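Local coordinates for xylan esterase 1 (Thermoanaerobacterium sp. 'JW/SL YS485', PDB 3FCY), which probably hydrolyses acetyl esters of xylan-derived sugars, as a calcium-binding carbohydrate esterase of family CE7 with an alpha/beta-hydrolase fold, at residues V77-C82 and D126-V131; I100-E105 and G134-A139; R113-S118 and M140-Q145; S214-A219 and K280-R285; K284-D289 and N311-K316. All blocks are in the same frame, centred on the assembly; numbering follows the deposited sequence.

Contact 1 (V77-C82 and D126-V131)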
# COMPACT_ATOMS: atom_id res chain seq x y z
N VAL A 77 -7.84 26.33 -35.43
CA VAL A 77 -9.04 25.71 -35.99
C VAL A 77 -9.67 26.78 -36.88
O VAL A 77 -9.40 27.97 -36.70
CB VAL A 77 -10.05 25.29 -34.90
CG1 VAL A 77 -9.50 24.10 -34.11
CG2 VAL A 77 -10.34 26.46 -33.97
N SER A 78 -10.49 26.36 -37.83
CA SER A 78 -11.11 27.31 -38.76
C SER A 78 -12.32 28.06 -38.21
O SER A 78 -12.66 29.13 -38.72
CB SER A 78 -11.52 26.58 -40.04
OG SER A 78 -12.48 25.57 -39.78
N PHE A 79 -12.95 27.52 -37.18
CA PHE A 79 -14.15 28.14 -36.61
C PHE A 79 -13.94 29.04 -35.40
O PHE A 79 -14.90 29.50 -34.79
CB PHE A 79 -15.16 27.05 -36.27
CG PHE A 79 -14.62 26.00 -35.34
CD1 PHE A 79 -14.73 26.16 -33.96
CD2 PHE A 79 -13.98 24.88 -35.84
CE1 PHE A 79 -14.21 25.20 -33.10
CE2 PHE A 79 -13.46 23.92 -34.98
CZ PHE A 79 -13.57 24.08 -33.61
N ALA A 80 -12.68 29.29 -35.04
CA ALA A 80 -12.38 30.14 -33.90
C ALA A 80 -10.93 30.61 -33.93
O ALA A 80 -10.11 30.05 -34.65
CB ALA A 80 -12.67 29.41 -32.60
N GLU A 81 -10.65 31.63 -33.13
CA GLU A 81 -9.30 32.17 -33.02
C GLU A 81 -8.73 31.73 -31.68
O GLU A 81 -9.33 31.98 -30.63
CB GLU A 81 -9.32 33.70 -33.10
CG GLU A 81 -9.62 34.26 -34.49
CD GLU A 81 -8.68 33.71 -35.55
OE1 GLU A 81 -7.45 33.72 -35.32
OE2 GLU A 81 -9.17 33.27 -36.61
N CYS A 82 -7.57 31.08 -31.71
CA CYS A 82 -6.92 30.61 -30.49
C CYS A 82 -5.71 31.47 -30.18
O CYS A 82 -4.76 31.51 -30.96
CB CYS A 82 -6.50 29.15 -30.65
SG CYS A 82 -7.88 28.01 -30.85
N ASP A 126 -10.37 20.42 -25.74
CA ASP A 126 -11.49 20.16 -24.84
C ASP A 126 -12.17 21.42 -24.31
O ASP A 126 -13.15 21.34 -23.55
CB ASP A 126 -11.04 19.25 -23.68
CG ASP A 126 -9.91 19.84 -22.87
OD1 ASP A 126 -10.16 20.79 -22.10
OD2 ASP A 126 -8.77 19.36 -23.02
N LYS A 127 -11.67 22.59 -24.70
CA LYS A 127 -12.27 23.85 -24.29
C LYS A 127 -13.29 24.22 -25.36
O LYS A 127 -14.15 25.08 -25.15
CB LYS A 127 -11.22 24.97 -24.20
CG LYS A 127 -10.06 24.71 -23.23
CD LYS A 127 -10.54 24.49 -21.81
CE LYS A 127 -9.37 24.27 -20.85
NZ LYS A 127 -8.52 23.10 -21.24
N LEU A 128 -13.19 23.56 -26.51
CA LEU A 128 -14.07 23.84 -27.64
C LEU A 128 -15.52 23.40 -27.48
O LEU A 128 -16.37 23.77 -28.29
CB LEU A 128 -13.49 23.22 -28.92
CG LEU A 128 -12.10 23.73 -29.33
CD1 LEU A 128 -11.63 22.96 -30.57
CD2 LEU A 128 -12.17 25.23 -29.61
N ASN A 129 -15.82 22.63 -26.44
CA ASN A 129 -17.20 22.20 -26.25
C ASN A 129 -18.07 23.43 -25.96
O ASN A 129 -19.21 23.50 -26.40
CB ASN A 129 -17.30 21.17 -25.11
CG ASN A 129 -16.81 21.70 -23.78
OD1 ASN A 129 -15.90 22.53 -23.72
ND2 ASN A 129 -17.39 21.19 -22.70
N TYR A 130 -17.52 24.41 -25.25
CA TYR A 130 -18.28 25.63 -24.98
C TYR A 130 -18.20 26.60 -26.15
O TYR A 130 -19.09 27.43 -26.35
CB TYR A 130 -17.81 26.31 -23.69
CG TYR A 130 -18.38 25.67 -22.45
CD1 TYR A 130 -17.75 24.58 -21.85
CD2 TYR A 130 -19.58 26.13 -21.90
CE1 TYR A 130 -18.31 23.95 -20.73
CE2 TYR A 130 -20.14 25.52 -20.78
CZ TYR A 130 -19.50 24.43 -20.20
OH TYR A 130 -20.03 23.83 -19.09
N VAL A 131 -17.13 26.49 -26.94
CA VAL A 131 -17.00 27.36 -28.11
C VAL A 131 -18.10 26.93 -29.08
O VAL A 131 -18.66 27.75 -29.80
CB VAL A 131 -15.61 27.20 -28.79
CG1 VAL A 131 -15.57 27.99 -30.09
CG2 VAL A 131 -14.51 27.70 -27.85

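Contact 2 (I100-E105 and G134-A139)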
# COMPACT_ATOMS: atom_id res chain seq x y z
N ILE A 100 -9.82 31.49 -26.42
CA ILE A 100 -10.44 31.02 -27.65
C ILE A 100 -11.67 31.87 -27.94
O ILE A 100 -12.59 31.97 -27.12
CB ILE A 100 -10.86 29.55 -27.54
CG1 ILE A 100 -9.69 28.71 -27.01
CG2 ILE A 100 -11.29 29.03 -28.90
CD1 ILE A 100 -10.05 27.27 -26.70
N LYS A 101 -11.68 32.47 -29.12
CA LYS A 101 -12.77 33.34 -29.54
C LYS A 101 -13.47 32.76 -30.76
O LYS A 101 -12.84 32.53 -31.79
CB LYS A 101 -12.20 34.73 -29.86
CG LYS A 101 -13.22 35.76 -30.29
CD LYS A 101 -12.51 37.04 -30.71
CE LYS A 101 -13.50 38.07 -31.23
NZ LYS A 101 -12.80 39.31 -31.69
N PRO A 102 -14.78 32.52 -30.66
CA PRO A 102 -15.52 31.96 -31.80
C PRO A 102 -15.62 32.97 -32.93
O PRO A 102 -15.71 34.18 -32.69
CB PRO A 102 -16.88 31.63 -31.19
CG PRO A 102 -17.06 32.70 -30.16
CD PRO A 102 -15.69 32.77 -29.52
N LYS A 103 -15.59 32.49 -34.17
CA LYS A 103 -15.70 33.37 -35.32
C LYS A 103 -17.17 33.64 -35.62
O LYS A 103 -17.71 33.17 -36.62
CB LYS A 103 -15.04 32.74 -36.56
CG LYS A 103 -13.52 32.81 -36.58
CD LYS A 103 -13.02 32.28 -37.92
CE LYS A 103 -11.51 32.38 -38.05
NZ LYS A 103 -11.07 31.86 -39.38
N THR A 104 -17.82 34.38 -34.73
CA THR A 104 -19.22 34.73 -34.89
C THR A 104 -19.35 36.23 -34.70
O THR A 104 -18.47 36.86 -34.12
CB THR A 104 -20.10 34.02 -33.84
OG1 THR A 104 -19.72 34.43 -32.52
CG2 THR A 104 -19.96 32.51 -33.96
N GLU A 105 -20.44 36.80 -35.19
CA GLU A 105 -20.66 38.24 -35.06
C GLU A 105 -21.37 38.55 -33.74
O GLU A 105 -22.04 37.69 -33.18
CB GLU A 105 -21.52 38.75 -36.23
CG GLU A 105 -21.03 38.30 -37.60
CD GLU A 105 -19.68 38.89 -37.97
OE1 GLU A 105 -19.07 38.42 -38.96
OE2 GLU A 105 -19.23 39.83 -37.28
N GLY A 134 -20.98 28.86 -28.78
CA GLY A 134 -20.82 30.28 -29.07
C GLY A 134 -20.14 31.10 -27.99
O GLY A 134 -20.13 32.33 -28.06
N PHE A 135 -19.58 30.43 -26.98
CA PHE A 135 -18.90 31.11 -25.89
C PHE A 135 -17.46 31.45 -26.23
O PHE A 135 -16.83 30.79 -27.07
CB PHE A 135 -18.80 30.22 -24.64
CG PHE A 135 -20.00 30.24 -23.75
CD1 PHE A 135 -19.84 30.34 -22.37
CD2 PHE A 135 -21.28 30.06 -24.26
CE1 PHE A 135 -20.93 30.25 -21.50
CE2 PHE A 135 -22.39 29.97 -23.40
CZ PHE A 135 -22.21 30.07 -22.02
N THR A 136 -16.94 32.49 -25.59
CA THR A 136 -15.53 32.83 -25.70
C THR A 136 -15.06 32.03 -24.49
O THR A 136 -15.73 32.04 -23.45
CB THR A 136 -15.26 34.33 -25.46
OG1 THR A 136 -15.29 35.02 -26.71
CG2 THR A 136 -13.88 34.54 -24.82
N VAL A 137 -13.95 31.31 -24.61
CA VAL A 137 -13.46 30.52 -23.48
C VAL A 137 -12.04 30.92 -23.10
O VAL A 137 -11.15 31.01 -23.95
CB VAL A 137 -13.49 29.00 -23.79
CG1 VAL A 137 -12.95 28.20 -22.60
CG2 VAL A 137 -14.91 28.57 -24.11
N VAL A 138 -11.83 31.15 -21.80
CA VAL A 138 -10.53 31.53 -21.27
C VAL A 138 -10.14 30.56 -20.15
O VAL A 138 -10.97 30.21 -19.32
CB VAL A 138 -10.56 32.97 -20.70
CG1 VAL A 138 -9.19 33.37 -20.19
CG2 VAL A 138 -11.03 33.95 -21.78
N ALA A 139 -8.89 30.13 -20.15
CA ALA A 139 -8.38 29.21 -19.13
C ALA A 139 -7.06 29.75 -18.61
O ALA A 139 -6.05 29.72 -19.32
CB ALA A 139 -8.19 27.81 -19.72
O HOH W 1 -21.20 33.09 -30.43

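Contact 3 (R113-S118 and M140-Q145)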
# COMPACT_ATOMS: atom_id res chain seq x y z
N ARG A 113 -12.18 29.25 -17.13
CA ARG A 113 -11.85 28.03 -16.39
C ARG A 113 -10.58 28.18 -15.56
O ARG A 113 -9.63 28.85 -15.97
CB ARG A 113 -11.67 26.85 -17.36
CG ARG A 113 -12.95 26.15 -17.78
CD ARG A 113 -12.61 24.98 -18.71
NE ARG A 113 -13.73 24.06 -18.91
CZ ARG A 113 -14.22 23.25 -17.97
NH1 ARG A 113 -13.69 23.25 -16.75
NH2 ARG A 113 -15.22 22.43 -18.25
N PHE A 114 -10.59 27.56 -14.39
CA PHE A 114 -9.45 27.57 -13.48
C PHE A 114 -9.08 26.11 -13.24
O PHE A 114 -9.96 25.25 -13.14
CB PHE A 114 -9.84 28.30 -12.19
CG PHE A 114 -10.17 29.75 -12.40
CD1 PHE A 114 -9.22 30.62 -12.93
CD2 PHE A 114 -11.44 30.25 -12.10
CE1 PHE A 114 -9.52 31.97 -13.16
CE2 PHE A 114 -11.76 31.60 -12.32
CZ PHE A 114 -10.79 32.46 -12.85
N HIS A 115 -7.79 25.83 -13.14
CA HIS A 115 -7.32 24.45 -13.00
C HIS A 115 -6.96 23.95 -11.61
O HIS A 115 -6.87 24.71 -10.65
CB HIS A 115 -6.13 24.24 -13.94
CG HIS A 115 -4.91 25.01 -13.54
ND1 HIS A 115 -4.16 24.69 -12.43
CD2 HIS A 115 -4.33 26.10 -14.09
CE1 HIS A 115 -3.16 25.56 -12.32
NE2 HIS A 115 -3.24 26.42 -13.31
N GLY A 116 -6.74 22.64 -11.55
CA GLY A 116 -6.39 21.97 -10.31
C GLY A 116 -4.99 22.29 -9.82
O GLY A 116 -4.15 22.81 -10.56
N TYR A 117 -4.75 21.97 -8.55
CA TYR A 117 -3.48 22.22 -7.88
C TYR A 117 -2.30 21.52 -8.59
O TYR A 117 -2.29 20.30 -8.73
CB TYR A 117 -3.60 21.73 -6.44
CG TYR A 117 -2.64 22.34 -5.45
CD1 TYR A 117 -2.04 23.58 -5.69
CD2 TYR A 117 -2.37 21.71 -4.23
CE1 TYR A 117 -1.21 24.17 -4.74
CE2 TYR A 117 -1.55 22.29 -3.28
CZ TYR A 117 -0.97 23.52 -3.53
OH TYR A 117 -0.15 24.09 -2.58
N SER A 118 -1.32 22.32 -9.01
CA SER A 118 -0.11 21.86 -9.69
C SER A 118 -0.29 21.60 -11.18
O SER A 118 0.67 21.27 -11.89
CB SER A 118 0.46 20.59 -9.01
OG SER A 118 -0.17 19.42 -9.50
N MET A 140 -7.07 30.25 -17.38
CA MET A 140 -5.90 30.86 -16.75
C MET A 140 -4.94 29.87 -16.10
O MET A 140 -5.36 28.84 -15.55
CB MET A 140 -6.35 31.86 -15.69
CG MET A 140 -5.23 32.69 -15.06
SD MET A 140 -5.78 33.57 -13.57
CE MET A 140 -5.37 32.35 -12.30
N ASP A 141 -3.65 30.18 -16.16
CA ASP A 141 -2.63 29.35 -15.52
C ASP A 141 -2.32 30.03 -14.20
O ASP A 141 -2.17 31.25 -14.15
CB ASP A 141 -1.34 29.28 -16.36
CG ASP A 141 -1.47 28.35 -17.55
OD1 ASP A 141 -2.30 27.41 -17.50
OD2 ASP A 141 -0.72 28.55 -18.53
N VAL A 142 -2.24 29.24 -13.13
CA VAL A 142 -1.93 29.79 -11.81
C VAL A 142 -0.43 30.07 -11.75
O VAL A 142 0.37 29.33 -12.31
CB VAL A 142 -2.32 28.80 -10.69
CG1 VAL A 142 -1.80 29.31 -9.34
CG2 VAL A 142 -3.84 28.64 -10.64
N ARG A 143 -0.07 31.16 -11.08
CA ARG A 143 1.34 31.54 -10.93
C ARG A 143 2.19 30.39 -10.41
O ARG A 143 1.81 29.71 -9.47
CB ARG A 143 1.48 32.70 -9.94
CG ARG A 143 0.76 33.98 -10.33
CD ARG A 143 1.00 35.07 -9.30
NE ARG A 143 0.33 36.30 -9.68
CZ ARG A 143 0.70 37.52 -9.28
NH1 ARG A 143 1.74 37.66 -8.47
NH2 ARG A 143 0.03 38.58 -9.70
N GLY A 144 3.35 30.20 -11.03
CA GLY A 144 4.28 29.17 -10.61
C GLY A 144 3.85 27.72 -10.51
O GLY A 144 4.53 26.93 -9.84
N GLN A 145 2.76 27.34 -11.17
CA GLN A 145 2.36 25.94 -11.11
C GLN A 145 2.74 25.21 -12.40
O GLN A 145 3.88 25.34 -12.86
CB GLN A 145 0.86 25.82 -10.77
CG GLN A 145 0.55 26.41 -9.39
CD GLN A 145 -0.78 25.97 -8.79
OE1 GLN A 145 -1.54 25.21 -9.39
NE2 GLN A 145 -1.05 26.45 -7.58
O HOH W 2 -7.31 26.86 -16.42
O HOH W 3 -6.52 28.56 -12.93
O HOH W 4 -0.23 26.91 -13.92

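Contact 4 (S214-A219 and K280-R285)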
# COMPACT_ATOMS: atom_id res chain seq x y z
N SER A 214 -12.72 29.58 -8.52
CA SER A 214 -13.97 30.03 -9.14
C SER A 214 -14.77 30.83 -8.13
O SER A 214 -15.34 31.87 -8.45
CB SER A 214 -14.81 28.84 -9.62
OG SER A 214 -14.24 28.26 -10.78
N LEU A 215 -14.81 30.34 -6.89
CA LEU A 215 -15.53 31.02 -5.82
C LEU A 215 -14.85 32.35 -5.51
O LEU A 215 -15.51 33.38 -5.38
CB LEU A 215 -15.57 30.15 -4.56
CG LEU A 215 -16.32 28.82 -4.65
CD1 LEU A 215 -16.05 28.00 -3.40
CD2 LEU A 215 -17.81 29.06 -4.83
N ALA A 216 -13.53 32.32 -5.40
CA ALA A 216 -12.76 33.53 -5.10
C ALA A 216 -12.97 34.58 -6.19
O ALA A 216 -13.20 35.76 -5.90
CB ALA A 216 -11.27 33.20 -4.98
N CYS A 217 -12.90 34.15 -7.44
CA CYS A 217 -13.08 35.04 -8.57
C CYS A 217 -14.46 35.72 -8.58
O CYS A 217 -14.57 36.93 -8.75
CB CYS A 217 -12.90 34.27 -9.87
SG CYS A 217 -13.20 35.24 -11.35
N ALA A 218 -15.51 34.91 -8.40
CA ALA A 218 -16.87 35.43 -8.40
C ALA A 218 -17.12 36.29 -7.16
O ALA A 218 -18.06 37.09 -7.13
CB ALA A 218 -17.87 34.28 -8.44
N ALA A 219 -16.28 36.12 -6.14
CA ALA A 219 -16.43 36.88 -4.91
C ALA A 219 -15.76 38.25 -5.04
O ALA A 219 -16.30 39.26 -4.59
CB ALA A 219 -15.82 36.12 -3.74
N LYS A 280 -14.31 30.04 1.96
CA LYS A 280 -15.58 30.03 2.67
C LYS A 280 -15.83 31.42 3.26
O LYS A 280 -16.97 31.77 3.56
CB LYS A 280 -15.58 28.97 3.78
CG LYS A 280 -15.19 29.51 5.15
CD LYS A 280 -15.25 28.43 6.21
CE LYS A 280 -15.04 29.02 7.59
NZ LYS A 280 -13.82 29.86 7.66
N ASN A 281 -14.77 32.20 3.43
CA ASN A 281 -14.91 33.55 3.99
C ASN A 281 -15.26 34.57 2.90
O ASN A 281 -15.92 35.57 3.17
CB ASN A 281 -13.62 33.99 4.70
CG ASN A 281 -13.36 33.22 5.99
OD1 ASN A 281 -14.28 32.75 6.65
ND2 ASN A 281 -12.09 33.10 6.36
N LEU A 282 -14.81 34.31 1.68
CA LEU A 282 -15.09 35.20 0.56
C LEU A 282 -16.47 34.90 -0.02
O LEU A 282 -17.11 35.76 -0.63
CB LEU A 282 -14.04 35.01 -0.54
CG LEU A 282 -12.64 35.59 -0.34
CD1 LEU A 282 -11.71 35.12 -1.46
CD2 LEU A 282 -12.74 37.11 -0.34
N ALA A 283 -16.93 33.67 0.18
CA ALA A 283 -18.21 33.19 -0.34
C ALA A 283 -19.40 34.14 -0.20
O ALA A 283 -20.25 34.20 -1.09
CB ALA A 283 -18.54 31.85 0.28
N LYS A 284 -19.46 34.88 0.90
CA LYS A 284 -20.58 35.79 1.12
C LYS A 284 -20.68 36.93 0.12
O LYS A 284 -21.73 37.57 -0.00
CB LYS A 284 -20.52 36.37 2.54
CG LYS A 284 -19.42 37.38 2.76
CD LYS A 284 -19.40 37.88 4.19
CE LYS A 284 -18.29 38.90 4.40
NZ LYS A 284 -16.95 38.33 4.08
N ARG A 285 -19.60 37.19 -0.62
CA ARG A 285 -19.58 38.27 -1.60
C ARG A 285 -20.12 37.92 -2.97
O ARG A 285 -20.47 38.80 -3.76
CB ARG A 285 -18.16 38.80 -1.78
CG ARG A 285 -17.53 39.34 -0.52
CD ARG A 285 -16.20 39.98 -0.84
NE ARG A 285 -15.67 40.70 0.31
CZ ARG A 285 -14.85 41.74 0.22
NH1 ARG A 285 -14.46 42.18 -0.97
NH2 ARG A 285 -14.43 42.33 1.32
O HOH W 5 -15.96 41.97 -3.89

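Contact 5 (K284-D289 and N311-K316)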
# COMPACT_ATOMS: atom_id res chain seq x y z
N LYS A 284 -19.46 34.88 0.90
CA LYS A 284 -20.58 35.79 1.12
C LYS A 284 -20.68 36.93 0.12
O LYS A 284 -21.73 37.57 -0.00
CB LYS A 284 -20.52 36.37 2.54
CG LYS A 284 -19.42 37.38 2.76
CD LYS A 284 -19.40 37.88 4.19
CE LYS A 284 -18.29 38.90 4.40
NZ LYS A 284 -16.95 38.33 4.08
N ARG A 285 -19.60 37.19 -0.62
CA ARG A 285 -19.58 38.27 -1.60
C ARG A 285 -20.12 37.92 -2.97
O ARG A 285 -20.47 38.80 -3.76
CB ARG A 285 -18.16 38.80 -1.78
CG ARG A 285 -17.53 39.34 -0.52
CD ARG A 285 -16.20 39.98 -0.84
NE ARG A 285 -15.67 40.70 0.31
CZ ARG A 285 -14.85 41.74 0.22
NH1 ARG A 285 -14.46 42.18 -0.97
NH2 ARG A 285 -14.43 42.33 1.32
N ILE A 286 -20.17 36.63 -3.27
CA ILE A 286 -20.65 36.16 -4.56
C ILE A 286 -22.08 36.62 -4.85
O ILE A 286 -22.95 36.56 -3.99
CB ILE A 286 -20.57 34.62 -4.63
CG1 ILE A 286 -19.11 34.18 -4.42
CG2 ILE A 286 -21.11 34.12 -5.97
CD1 ILE A 286 -18.89 32.69 -4.41
N LYS A 287 -22.30 37.09 -6.08
CA LYS A 287 -23.61 37.57 -6.49
C LYS A 287 -24.20 36.67 -7.57
O LYS A 287 -25.42 36.54 -7.68
CB LYS A 287 -23.51 39.00 -7.04
CG LYS A 287 -22.70 39.96 -6.17
CD LYS A 287 -23.35 40.19 -4.81
CE LYS A 287 -24.62 41.02 -4.94
NZ LYS A 287 -25.23 41.31 -3.60
N GLY A 288 -23.33 36.06 -8.37
CA GLY A 288 -23.81 35.19 -9.43
C GLY A 288 -24.44 33.92 -8.91
O GLY A 288 -24.36 33.63 -7.71
N ASP A 289 -25.10 33.17 -9.79
CA ASP A 289 -25.73 31.91 -9.40
C ASP A 289 -24.63 30.87 -9.27
O ASP A 289 -23.67 30.85 -10.05
CB ASP A 289 -26.74 31.46 -10.45
CG ASP A 289 -27.81 32.50 -10.72
OD1 ASP A 289 -28.20 33.23 -9.78
OD2 ASP A 289 -28.27 32.60 -11.88
N ASN A 311 -22.50 26.77 2.22
CA ASN A 311 -23.40 27.38 3.19
C ASN A 311 -23.13 28.84 3.53
O ASN A 311 -23.89 29.46 4.27
CB ASN A 311 -23.46 26.54 4.47
CG ASN A 311 -24.19 25.22 4.26
OD1 ASN A 311 -25.18 25.16 3.53
ND2 ASN A 311 -23.71 24.17 4.91
N ASN A 312 -22.05 29.39 2.98
CA ASN A 312 -21.73 30.79 3.23
C ASN A 312 -22.14 31.65 2.04
O ASN A 312 -22.01 32.88 2.07
CB ASN A 312 -20.24 30.96 3.53
CG ASN A 312 -19.91 30.71 4.99
OD1 ASN A 312 -20.35 31.45 5.86
ND2 ASN A 312 -19.15 29.66 5.26
N ILE A 313 -22.63 30.99 0.99
CA ILE A 313 -23.08 31.66 -0.22
C ILE A 313 -24.51 32.16 -0.01
O ILE A 313 -25.37 31.41 0.48
CB ILE A 313 -23.03 30.70 -1.43
CG1 ILE A 313 -21.57 30.35 -1.74
CG2 ILE A 313 -23.71 31.32 -2.64
CD1 ILE A 313 -21.40 29.34 -2.86
N GLN A 314 -24.76 33.41 -0.37
CA GLN A 314 -26.08 34.02 -0.20
C GLN A 314 -26.86 34.17 -1.50
O GLN A 314 -28.06 34.43 -1.46
CB GLN A 314 -25.94 35.39 0.46
CG GLN A 314 -25.24 35.37 1.81
CD GLN A 314 -25.18 36.74 2.46
OE1 GLN A 314 -24.70 37.71 1.86
NE2 GLN A 314 -25.67 36.83 3.70
N SER A 315 -26.20 34.02 -2.64
CA SER A 315 -26.88 34.14 -3.92
C SER A 315 -27.60 32.84 -4.25
O SER A 315 -27.58 31.90 -3.46
CB SER A 315 -25.88 34.49 -5.03
OG SER A 315 -24.86 33.52 -5.13
N LYS A 316 -28.24 32.79 -5.42
CA LYS A 316 -28.96 31.59 -5.83
C LYS A 316 -27.93 30.47 -5.95
O LYS A 316 -26.91 30.63 -6.61
CB LYS A 316 -29.67 31.85 -7.17
CG LYS A 316 -30.60 30.74 -7.64
CD LYS A 316 -29.88 29.72 -8.50
CE LYS A 316 -30.86 28.73 -9.12
NZ LYS A 316 -30.21 27.86 -10.14
O HOH W 6 -23.02 34.98 -1.70
O HOH W 7 -27.44 34.83 -7.94
O HOH W 8 -29.77 29.71 -12.12

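Contact 1 (V77-C82 and D126-V131)
Phe79 meets Leu128 edge-on where the alpha/beta-hydrolase sheet, at the start of strand 80-88, is covered by the short, weakly bonded helical turn 128-131. The tight part lies at that ring edge: Phe79 CZ is 3.8 Å from Leu128 CD1, and Phe79 CE1 is 4.0 Å from Leu128 CD2, so both leucine methyls are engaged. Phe79 CG sits between its backbone N and carbonyl carbon (chi1 56°). This folds the ring back over its own segment, and Val77 CG2 lies 4.0 Å above the ring plane, over its centre. One face and one edge of the ring are thereby held. Val131 packs more loosely, with its CG1 4.1 Å from Ala80 CB and 4.3 Å from Phe79 CE1. Ile100 of the adjoining strand touches Ala80, Leu128 and Val131. No hydrogen bond crosses the contact. Phe79 itself remains partly exposed, although Ala133 of a second subunit packs on it, and Leu342 and Met338 of that subunit touch Val77 and Leu128 respectively. Toward exposed Asp126 the chemistry turns polar: buried Lys127 NZ, also bonded to the carbonyls of Ser121 and Asp123, bridges to Asp126 OD1 at 3.0 Å, on the syn side and 23° out of the carboxylate plane.

Contact 2 (I100-E105 and G134-A139)
Ile100 and Val137 stand side by side on one face of the sheet, their CA atoms 5.2 Å apart in an antiparallel hydrogen-bonded pair. Two backbone bonds define that pair: Ile100 N to Val137 O at 2.8 Å and Val137 N to Ile100 O at 2.9 Å. Over the same face lies the helical turn 128-131, whose Val131 touches both side chains. Toward the end of strand 94-102 the pattern changes. Pro102 and Thr136 cross at about a right angle, the proline ring presenting CD to Thr136 OG1 at 3.6 Å. The same CD comes within 3.4 Å of Phe135 O, and CG also leans on the carbonyls of Phe135 and Gly134, so the ring rests on the peptide oxygens that lead into strand 136-140. The Thr136 hydroxyl is directed elsewhere, hydrogen-bonding Glu196 OE2, while Thr136 CG2 lies 3.7 Å from Ile100 O. Past Pro102 the segments part, and a water spans the gap between Thr104 OG1 and Gly134 O, giving a proton to the latter at 2.7 Å. Gly134, with phi 84°, closes the preceding helical turn as the C-prime residue of a Schellman motif. The axes of pieces 100-102 and 136-139 lie 5.0 Å apart at 177°: strands 94-102 and 136-140 join antiparallel, where the N-terminal antiparallel part of an alpha/beta-hydrolase sheet meets its parallel part.

Contact 3 (R113-S118 and M140-Q145)
Met140 N donates to Arg113 O at 3.2 Å where the two segments leave the sheet running in the same direction. The CA atoms of Phe114 and Met140 are 5.8 Å apart; the chains diverge beyond them, then close again to 5.0 Å between the CA atoms of Ser118 and Gln145, after a type II turn over Val142 to Gln145. Two waters bridge the segments here, one joining Arg113 O to Met140 O, the other His115 N to Met140 O. Phe114 offers its ring edge to Met140: CE1 is 4.1 Å from Met140 CB, and SD stands 5.4 Å from the ring centroid, 78° off the normal, a Met-aromatic contact at the edge. Both segments carry the chain off the C-terminal ends of neighbouring parallel strands, the place where alpha/beta hydrolases build their active site; Gly116 lies close to Ser208, the predicted nucleophile, and Tyr117 is a predicted substrate-binding residue. His115 bridges the two segments. A chi1 of 67° swings its ring across to segment 140-145, bringing NE2 within 3.0 Å of Val142 N, which donates to it from 23° out of the ring plane. ND1, in the imidazole plane, donates to Gly116 O at 2.7 Å, so both nitrogens fix the ring's rotation. Val142 CG2 lies 3.5 Å from His115 NE2. The Gln145 amide reaches the Tyr117 ring, whose OH is held by Glu252.

Contact 4 (S214-A219 and K280-R285)
Ala219 is the small residue on which segment 280-285 closes: its CB lies 3.4 Å from Leu282 O and 3.8 Å from Leu282 CB. A methyl leaves room for the backbones to come near, and the CA atoms of Ala219 and Arg285 are only 4.8 Å apart. Leu282 places CG anti to its own carbonyl carbon (chi1 -75°), which carries CD1 along the helix to Ala216 CB at 4.0 Å. Ala216 and Ala219, three residues apart, thus lie on the same side of helix 209-220, toward Leu282. In the alpha/beta-hydrolase fold this is the helix that follows the nucleophile elbow, here around the predicted nucleophile Ser208; Phe181 of helix 176-192 also touches both Ala216 and Leu282. Arg285 has a similar first torsion (chi1 -60°) but runs extended to NE. Its CB packs 3.4 Å from Ala219 O and its guanidinium leads off to the salt bridge between NH2 and Asp51. A water bridges back, donating to Ala219 O at 2.8 Å and accepting from Arg285 NH1. One residue earlier, Lys284 bends at its last torsion (chi4 -58°) and returns NZ to Asn281 O at 3.1 Å.

Contact 5 (K284-D289 and N311-K316)
Lys284 and Ile313 face each other with CA atoms 5.0 Å apart, Asp289 and Lys316 with theirs at 4.8 Å, so the loops run side by side in the same direction into parallel strands 289-295 and 317-322. A CA-H...O contact marks each end: Lys284 CA to Asn312 O at 3.4 Å and Asp289 CA to Lys316 O at 3.3 Å. Between them Ser315 does the direct polar work. Its hydroxyl, turned toward segment 284-289 by a chi1 of 58°, donates to Gly288 O at 2.6 Å and meets that oxygen nearly along the C=O axis (162°). Ile286 packs alongside, its CG2 3.9 Å from Ser315 OG, and its CD1 approaches Ile313 CG1 at a loose 4.4 Å on the side facing helix 209-220. Lys316 and Asp289 cross obliquely, the lysine CB 3.3 Å from Asp289 OD1, while the lysine NZ is carried past the carboxylate and linked to it through a water whose bond to OD2 is weak. A second water joins Lys287 O and Asp289 OD1 to Lys316 N, the last bond weak, and a third joins Ile286 O to Gln314 N. Asp289 OD2 has its strong partners elsewhere, in salt bridges to Lys226 and Arg225. With one direct hydrogen bond and several water bridges, the polar links run mainly through backbone oxygens and ordered water, and the carboxylate, flanked by positive charges, is probably ionised.

In the fold
The contacts span one sheet from its antiparallel end to its last parallel strand. Contacts 1 and 2 share that N-terminal end, their centres about 7 Å apart, and the helical turn of contact 1 precedes strand 136-140 of contact 2; the first is wholly apolar across its segments, the second backbone-bonded. Contacts 3 and 4 lie nearer the chain's centre; contact 3 is polar and water-bridged, beside the predicted active site. Phe114 there touches Ser214 and Cys217 of contact 4, a buried helix contact dominated by alanine and leucine. Contact 5 shares Lys284 and Arg285 with contact 4, yet is the most exposed, and accordingly water-bridged and charged.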